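Local atomic coordinates of putative oxidoreductase (Jannaschia sp., PDB entry 3C24), a protein that probably acts as an NAD(P)-dependent oxidoreductase, pairing a Rossmann-type nucleotide-binding domain with a helical C-terminal domain through which two subunits associate. Residues A[196-201]-A[268-273]; A[190-195]-A[274-279]. All coordinates share one frame; numbering follows the deposited sequence.

Contact 1: A[196-201]-A[268-273]; sequences EMVAMP and REALNP. With SO4 (sulfate ion), chain C.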
ATOM      1  N   GLU A 196       8.059  -7.816  -8.625  1.00 19.55           N
ATOM      2  CA  GLU A 196       8.830  -6.858  -9.413  1.00 20.78           C
ATOM      3  C   GLU A 196       8.297  -6.446 -10.739  1.00 21.19           C
ATOM      4  O   GLU A 196       8.624  -5.361 -11.228  1.00 18.22           O
ATOM      5  CB  GLU A 196      10.234  -7.367  -9.578  1.00 25.19           C
ATOM      6  CG  GLU A 196      10.813  -7.680  -8.206  1.00 35.66           C
ATOM      7  CD  GLU A 196      12.148  -8.345  -8.307  1.00 45.87           C
ATOM      8  OE1 GLU A 196      12.202  -9.580  -8.115  1.00 40.68           O
ATOM      9  OE2 GLU A 196      13.125  -7.643  -8.616  1.00 54.85           O
HETATM   10  N   MSE A 197       7.451  -7.293 -11.322  1.00 21.10           N
HETATM   11  CA  MSE A 197       6.851  -7.022 -12.635  0.50 19.39           C
HETATM   12  C   MSE A 197       5.496  -6.368 -12.510  1.00 19.65           C
HETATM   13  O   MSE A 197       5.045  -5.681 -13.410  1.00 20.67           O
HETATM   14  CB  MSE A 197       6.707  -8.303 -13.466  0.50 20.39           C
HETATM   15  CG  MSE A 197       8.004  -8.927 -13.912  0.50 20.54           C
HETATM   16 SE   MSE A 197       9.013  -7.891 -15.238  0.50 21.38          SE
HETATM   17  CE  MSE A 197       7.697  -7.846 -16.643  0.66 32.53           C
ATOM     18  N   VAL A 198       4.858  -6.579 -11.376  1.00 17.50           N
ATOM     19  CA  VAL A 198       3.510  -6.022 -11.144  1.00 20.94           C
ATOM     20  C   VAL A 198       3.526  -4.981 -10.073  1.00 23.11           C
ATOM     21  O   VAL A 198       3.239  -3.818 -10.331  1.00 20.39           O
ATOM     22  CB  VAL A 198       2.449  -7.091 -10.793  1.00 19.29           C
ATOM     23  CG1 VAL A 198       1.090  -6.433 -10.565  1.00 19.38           C
ATOM     24  CG2 VAL A 198       2.356  -8.142 -11.905  1.00 20.43           C
ATOM     25  N   ALA A 199       3.871  -5.381  -8.856  1.00 17.91           N
ATOM     26  CA  ALA A 199       3.794  -4.424  -7.736  1.00 21.07           C
ATOM     27  C   ALA A 199       4.756  -3.253  -7.853  1.00 20.37           C
ATOM     28  O   ALA A 199       4.393  -2.089  -7.627  1.00 21.85           O
ATOM     29  CB  ALA A 199       4.000  -5.124  -6.372  1.00 18.66           C
HETATM   30  N   MSE A 200       5.989  -3.529  -8.219  1.00 17.47           N
HETATM   31  CA  MSE A 200       7.005  -2.472  -8.268  0.50 18.91           C
HETATM   32  C   MSE A 200       6.697  -1.344  -9.236  1.00 16.20           C
HETATM   33  O   MSE A 200       6.828  -0.162  -8.909  1.00 17.00           O
HETATM   34  CB  MSE A 200       8.373  -3.000  -8.632  0.50 22.65           C
HETATM   35  CG  MSE A 200       9.360  -1.917  -8.423  0.50 25.94           C
HETATM   36 SE   MSE A 200      10.116  -2.220  -6.703  0.38 37.01          SE
HETATM   37  CE  MSE A 200      10.873  -3.945  -7.495  0.50  5.99           C
ATOM     38  N   PRO A 201       6.272  -1.671 -10.473  1.00 17.77           N
ATOM     39  CA  PRO A 201       5.971  -0.524 -11.329  1.00 19.68           C
ATOM     40  C   PRO A 201       4.812   0.314 -10.847  1.00 20.44           C
ATOM     41  O   PRO A 201       4.809   1.521 -11.089  1.00 21.35           O
ATOM     42  CB  PRO A 201       5.591  -1.167 -12.697  1.00 21.05           C
ATOM     43  CG  PRO A 201       5.732  -2.575 -12.585  1.00 23.99           C
ATOM     44  CD  PRO A 201       6.315  -2.938 -11.236  1.00 16.99           C
ATOM     45  N   ARG A 268      -1.442  -8.726 -17.626  1.00 16.11           N
ATOM     46  CA  ARG A 268      -1.239 -10.084 -17.093  1.00 16.51           C
ATOM     47  C   ARG A 268      -0.033 -10.811 -17.667  1.00 16.70           C
ATOM     48  O   ARG A 268       0.385 -11.840 -17.149  1.00 17.49           O
ATOM     49  CB  ARG A 268      -2.483 -10.938 -17.286  1.00 17.78           C
ATOM     50  CG  ARG A 268      -3.560 -10.542 -16.353  1.00 18.35           C
ATOM     51  CD  ARG A 268      -4.846 -11.232 -16.683  1.00 17.95           C
ATOM     52  NE  ARG A 268      -5.902 -11.016 -15.697  1.00 24.37           N
ATOM     53  CZ  ARG A 268      -6.756 -10.007 -15.722  1.00 24.06           C
ATOM     54  NH1 ARG A 268      -6.690  -9.102 -16.669  1.00 22.51           N
ATOM     55  NH2 ARG A 268      -7.697  -9.905 -14.792  1.00 23.75           N
ATOM     56  N   GLU A 269       0.453 -10.306 -18.789  1.00 18.27           N
ATOM     57  CA  GLU A 269       1.627 -10.880 -19.430  0.50 19.28           C
ATOM     58  C   GLU A 269       2.816 -10.814 -18.468  1.00 20.07           C
ATOM     59  O   GLU A 269       3.801 -11.539 -18.629  1.00 19.61           O
ATOM     60  CB  GLU A 269       1.928 -10.147 -20.746  0.50 19.49           C
ATOM     61  CG  GLU A 269       3.086 -10.689 -21.571  0.50 24.69           C
ATOM     62  CD  GLU A 269       2.822 -12.070 -22.133  0.50 21.63           C
ATOM     63  OE1 GLU A 269       1.673 -12.554 -22.057  0.50 26.72           O
ATOM     64  OE2 GLU A 269       3.778 -12.669 -22.663  0.50 36.14           O
ATOM     65  N   ALA A 270       2.726  -9.924 -17.473  1.00 18.34           N
ATOM     66  CA  ALA A 270       3.792  -9.778 -16.455  1.00 18.33           C
ATOM     67  C   ALA A 270       4.011 -11.018 -15.626  1.00 19.98           C
ATOM     68  O   ALA A 270       5.062 -11.142 -14.969  1.00 21.15           O
ATOM     69  CB  ALA A 270       3.500  -8.590 -15.485  1.00 18.96           C
ATOM     70  N   LEU A 271       3.009 -11.878 -15.595  1.00 19.96           N
ATOM     71  CA  LEU A 271       3.040 -13.118 -14.799  1.00 17.55           C
ATOM     72  C   LEU A 271       3.183 -14.322 -15.689  1.00 20.15           C
ATOM     73  O   LEU A 271       3.242 -15.442 -15.209  1.00 19.92           O
ATOM     74  CB  LEU A 271       1.794 -13.234 -13.903  1.00 17.77           C
ATOM     75  CG  LEU A 271       1.554 -12.099 -12.898  1.00 19.04           C
ATOM     76  CD1 LEU A 271       0.220 -12.283 -12.240  1.00 24.63           C
ATOM     77  CD2 LEU A 271       2.720 -11.998 -11.866  1.00 18.93           C
ATOM     78  N   ASN A 272       3.240 -14.067 -16.987  1.00 16.95           N
ATOM     79  CA  ASN A 272       3.464 -15.143 -17.978  1.00 16.23           C
ATOM     80  C   ASN A 272       4.858 -15.746 -17.787  1.00 16.86           C
ATOM     81  O   ASN A 272       5.843 -15.043 -17.689  1.00 17.26           O
ATOM     82  CB  ASN A 272       3.320 -14.623 -19.382  1.00 18.17           C
ATOM     83  CG  ASN A 272       3.335 -15.706 -20.367  1.00 24.23           C
ATOM     84  OD1 ASN A 272       4.313 -16.435 -20.486  1.00 30.72           O
ATOM     85  ND2 ASN A 272       2.231 -15.840 -21.105  1.00 36.49           N
ATOM     86  N   PRO A 273       4.950 -17.068 -17.632  1.00 19.44           N
ATOM     87  CA  PRO A 273       6.261 -17.681 -17.391  1.00 19.91           C
ATOM     88  C   PRO A 273       7.329 -17.275 -18.381  1.00 21.02           C
ATOM     89  O   PRO A 273       8.500 -17.171 -18.030  1.00 19.57           O
ATOM     90  CB  PRO A 273       5.945 -19.160 -17.527  1.00 22.16           C
ATOM     91  CG  PRO A 273       4.556 -19.278 -17.003  1.00 17.95           C
ATOM     92  CD  PRO A 273       3.856 -18.030 -17.431  1.00 20.10           C
TER
HETATM   93  S   SO4 C 286      -8.739  -6.357 -15.407  1.00 35.72           S
HETATM   94  O1  SO4 C 286      -7.849  -6.303 -16.554  1.00 35.92           O
HETATM   95  O2  SO4 C 286      -9.255  -7.669 -15.144  1.00 38.77           O
HETATM   96  O3  SO4 C 286      -8.046  -5.857 -14.181  1.00 39.71           O
HETATM   97  O4  SO4 C 286      -9.926  -5.530 -15.656  1.00 40.74           O
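In the helical C-terminal domain, a 3-10 turn at 268-271 packs against the long helix 184-217, with Ala270 set against Met197 and Val198. The methyl group of Ala270 points at the helix and touches two side chains: its CB lies 3.8 Å from Met197 CB and 3.8 Å from Val198 CG2. Alanine suits this place, because the CA atoms of Met197 and Ala270 come within 5.6 Å and a small residue lets the backbones approach so closely. Met197, a selenomethionine, also lays CB against the carbonyl oxygen Ala270 O at 3.6 Å; this oxygen is buried without a hydrogen-bond partner. Val198 places CG2 beside its own backbone N and CG1 anti to that atom (chi1 180°), which sends CG2 toward the turn. There it also meets Leu271 CD2 at 3.9 Å, the two side chains crossing at about a right angle. The turn is held by Leu271 N bonding to Arg268 O at 3.0 Å. The CB of Arg268 points away from 196-201, and the chain, extended from CG to NE, carries the guanidinium edge to a sulfate ion: NH2 reaches O2 at 2.7 Å with a nearly straight N-H...O angle of 167°, and NH1 reaches O1 at 3.0 Å. Lys259 and Trp267 of the same chain and His208 of the second subunit also bond to the ion, probably from the crystallisation liquor. Asn272 OD1 accepts from Ala274 N, the N-cap of helix 273-284 in a C-terminal domain related by sequence to that of 6-phosphogluconate dehydrogenase.

Contact 2: A[190-195]-A[274-279]; sequences LEPGLS and AKVKQA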
ATOM      1  N   LEU A 190       5.785 -15.485  -8.420  1.00 16.97           N
ATOM      2  CA  LEU A 190       5.608 -14.601  -7.254  1.00 17.82           C
ATOM      3  C   LEU A 190       6.721 -13.549  -7.247  1.00 18.54           C
ATOM      4  O   LEU A 190       6.470 -12.361  -7.043  1.00 17.21           O
ATOM      5  CB  LEU A 190       5.549 -15.384  -5.961  1.00 18.76           C
ATOM      6  CG  LEU A 190       4.326 -16.270  -5.727  1.00 14.11           C
ATOM      7  CD1 LEU A 190       4.466 -17.048  -4.400  1.00 16.76           C
ATOM      8  CD2 LEU A 190       3.033 -15.455  -5.712  1.00 14.89           C
ATOM      9  N   GLU A 191       7.951 -13.997  -7.457  1.00 15.98           N
ATOM     10  CA  GLU A 191       9.115 -13.113  -7.541  1.00 18.15           C
ATOM     11  C   GLU A 191      10.108 -13.739  -8.521  1.00 19.92           C
ATOM     12  O   GLU A 191      10.604 -14.794  -8.253  1.00 18.93           O
ATOM     13  CB  GLU A 191       9.728 -12.877  -6.170  1.00 22.27           C
ATOM     14  CG  GLU A 191      10.263 -14.085  -5.502  1.00 25.88           C
ATOM     15  CD  GLU A 191      11.762 -14.311  -5.736  1.00 33.88           C
ATOM     16  OE1 GLU A 191      12.472 -13.446  -6.293  1.00 30.12           O
ATOM     17  OE2 GLU A 191      12.202 -15.379  -5.331  1.00 24.26           O
ATOM     18  N   PRO A 192      10.442 -13.037  -9.603  1.00 17.88           N
ATOM     19  CA  PRO A 192      10.155 -11.607  -9.813  1.00 19.47           C
ATOM     20  C   PRO A 192       8.800 -11.149 -10.380  1.00 17.32           C
ATOM     21  O   PRO A 192       8.556  -9.955 -10.478  1.00 17.01           O
ATOM     22  CB  PRO A 192      11.271 -11.210 -10.789  1.00 21.02           C
ATOM     23  CG  PRO A 192      11.458 -12.493 -11.625  1.00 20.58           C
ATOM     24  CD  PRO A 192      11.345 -13.584 -10.641  1.00 19.87           C
ATOM     25  N   GLY A 193       7.901 -12.066 -10.679  1.00 15.64           N
ATOM     26  CA  GLY A 193       6.642 -11.706 -11.306  1.00 16.57           C
ATOM     27  C   GLY A 193       5.743 -10.748 -10.573  1.00 17.31           C
ATOM     28  O   GLY A 193       5.629  -9.559 -10.895  1.00 20.13           O
ATOM     29  N   LEU A 194       5.168 -11.248  -9.505  1.00 17.48           N
ATOM     30  CA  LEU A 194       4.214 -10.439  -8.770  1.00 19.31           C
ATOM     31  C   LEU A 194       4.917  -9.267  -8.084  1.00 19.68           C
ATOM     32  O   LEU A 194       4.473  -8.126  -8.145  1.00 24.14           O
ATOM     33  CB  LEU A 194       3.425 -11.338  -7.804  1.00 19.77           C
ATOM     34  CG  LEU A 194       2.128 -10.877  -7.202  1.00 20.89           C
ATOM     35  CD1 LEU A 194       1.068 -10.675  -8.314  1.00 19.62           C
ATOM     36  CD2 LEU A 194       1.745 -11.936  -6.114  1.00 19.45           C
ATOM     37  N   SER A 195       6.095  -9.523  -7.515  1.00 20.95           N
ATOM     38  CA  SER A 195       6.784  -8.520  -6.714  1.00 23.45           C
ATOM     39  C   SER A 195       7.422  -7.416  -7.548  1.00 22.49           C
ATOM     40  O   SER A 195       7.319  -6.202  -7.230  1.00 20.63           O
ATOM     41  CB  SER A 195       7.879  -9.176  -5.829  1.00 22.18           C
ATOM     42  OG  SER A 195       8.928  -9.719  -6.562  1.00 25.06           O
ATOM     43  N   ALA A 274       6.940 -17.016 -19.613  1.00 20.78           N
ATOM     44  CA  ALA A 274       7.920 -16.635 -20.615  1.00 22.56           C
ATOM     45  C   ALA A 274       8.528 -15.260 -20.314  1.00 22.96           C
ATOM     46  O   ALA A 274       9.737 -15.045 -20.458  1.00 23.53           O
ATOM     47  CB  ALA A 274       7.296 -16.690 -22.033  1.00 22.67           C
ATOM     48  N   LYS A 275       7.700 -14.340 -19.848  1.00 20.45           N
ATOM     49  CA  LYS A 275       8.167 -13.004 -19.513  1.00 20.32           C
ATOM     50  C   LYS A 275       8.911 -13.029 -18.178  1.00 18.03           C
ATOM     51  O   LYS A 275       9.882 -12.325 -17.954  1.00 19.51           O
ATOM     52  CB  LYS A 275       7.015 -11.991 -19.409  1.00 23.70           C
ATOM     53  CG  LYS A 275       6.402 -11.583 -20.748  1.00 33.10           C
ATOM     54  CD  LYS A 275       7.396 -10.872 -21.654  1.00 35.78           C
ATOM     55  N   VAL A 276       8.409 -13.860 -17.273  1.00 18.74           N
ATOM     56  CA  VAL A 276       9.028 -14.010 -15.949  1.00 20.12           C
ATOM     57  C   VAL A 276      10.443 -14.554 -16.130  1.00 18.84           C
ATOM     58  O   VAL A 276      11.392 -14.116 -15.437  1.00 17.92           O
ATOM     59  CB  VAL A 276       8.170 -14.893 -15.014  1.00 17.94           C
ATOM     60  CG1 VAL A 276       8.867 -15.218 -13.650  1.00 16.48           C
ATOM     61  CG2 VAL A 276       6.792 -14.219 -14.743  1.00 17.23           C
ATOM     62  N   LYS A 277      10.593 -15.515 -17.037  1.00 18.38           N
ATOM     63  CA  LYS A 277      11.933 -16.067 -17.309  1.00 20.40           C
ATOM     64  C   LYS A 277      12.874 -14.991 -17.875  1.00 22.53           C
ATOM     65  O   LYS A 277      14.055 -14.945 -17.552  1.00 20.88           O
ATOM     66  CB  LYS A 277      11.890 -17.259 -18.255  1.00 21.23           C
ATOM     67  CG  LYS A 277      13.244 -17.943 -18.314  1.00 22.63           C
ATOM     68  CD  LYS A 277      13.242 -19.233 -19.042  1.00 27.60           C
ATOM     69  CE  LYS A 277      14.679 -19.812 -19.001  1.00 30.21           C
ATOM     70  NZ  LYS A 277      14.977 -20.621 -20.193  1.00 38.60           N
ATOM     71  N   GLN A 278      12.345 -14.111 -18.707  1.00 22.78           N
ATOM     72  CA  GLN A 278      13.162 -13.002 -19.220  1.00 22.97           C
ATOM     73  C   GLN A 278      13.617 -12.078 -18.099  1.00 21.37           C
ATOM     74  O   GLN A 278      14.760 -11.631 -18.103  1.00 24.26           O
ATOM     75  CB  GLN A 278      12.410 -12.192 -20.284  1.00 24.43           C
ATOM     76  CG  GLN A 278      12.211 -12.986 -21.522  1.00 21.19           C
ATOM     77  CD  GLN A 278      11.267 -12.302 -22.509  1.00 34.64           C
ATOM     78  OE1 GLN A 278      10.865 -11.185 -22.301  1.00 34.80           O
ATOM     79  NE2 GLN A 278      10.917 -12.992 -23.578  1.00 44.50           N
ATOM     80  N   ALA A 279      12.724 -11.807 -17.150  1.00 20.54           N
ATOM     81  CA  ALA A 279      13.042 -10.951 -15.993  1.00 20.09           C
ATOM     82  C   ALA A 279      14.121 -11.632 -15.142  1.00 22.36           C
ATOM     83  O   ALA A 279      15.093 -11.007 -14.686  1.00 22.14           O
ATOM     84  CB  ALA A 279      11.823 -10.669 -15.176  1.00 20.72           C
TER
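Val276, the first residue of 274-279 to meet the long helix, extends CG2 to within 4.3 Å of Gly193 CA and CG1 to 4.2 Å from Pro192 CD. Its chi1 of 173° puts CG1 anti to the backbone N, and the branched side chain thus spreads one methyl to each of two neighbouring residues. Gly193 has no side chain to obstruct CG2, and the CA atoms of Val276 and Gly193 can lie 5.7 Å apart. Tyr106 and Ala188 also pack on Val276. The carbonyl oxygen Val276 O lies 4.1 Å from Pro192 CG, bringing the proline ring against backbone as well as side chain. This is a helix-helix crossing in the C-terminal domain: the local axes approach to 9.0 Å at 105°, a steep crossing, which limits the touching surface to a short patch of Pro192, Gly193, Val276 and Ala279. Pro192 follows a cis peptide bond at a kink of its helix, within a wider pi-type turn where Ser195 N bonds to Leu190 O at 2.9 Å. One turn on from Val276, Ala279 points its methyl at the long helix, and CB rests 4.0 Å from Pro192 CG, with Met197 packing on it too.

Both contacts are buried and apolar, without a hydrogen bond across either, and both use helix 184-217, along which Ala199 N probably bonds to Leu194 O and Met200 N to Ser195 O. Contact 1 sets a 3-10 turn against the helix, whereas contact 2 crosses it with helix 273-284; contact 1 is nested inside the chain loop that contact 2 closes. Their centres lie about 6 Å apart, and Leu271 CD2 of contact 1 packs on Leu194 N of contact 2 at 3.5 Å. Contact 2 sets proline and glycine against a valine and an alanine; beside contact 1, but not touching 196-201, the exposed Arg268 binds a sulfate that His208 of the second subunit also holds.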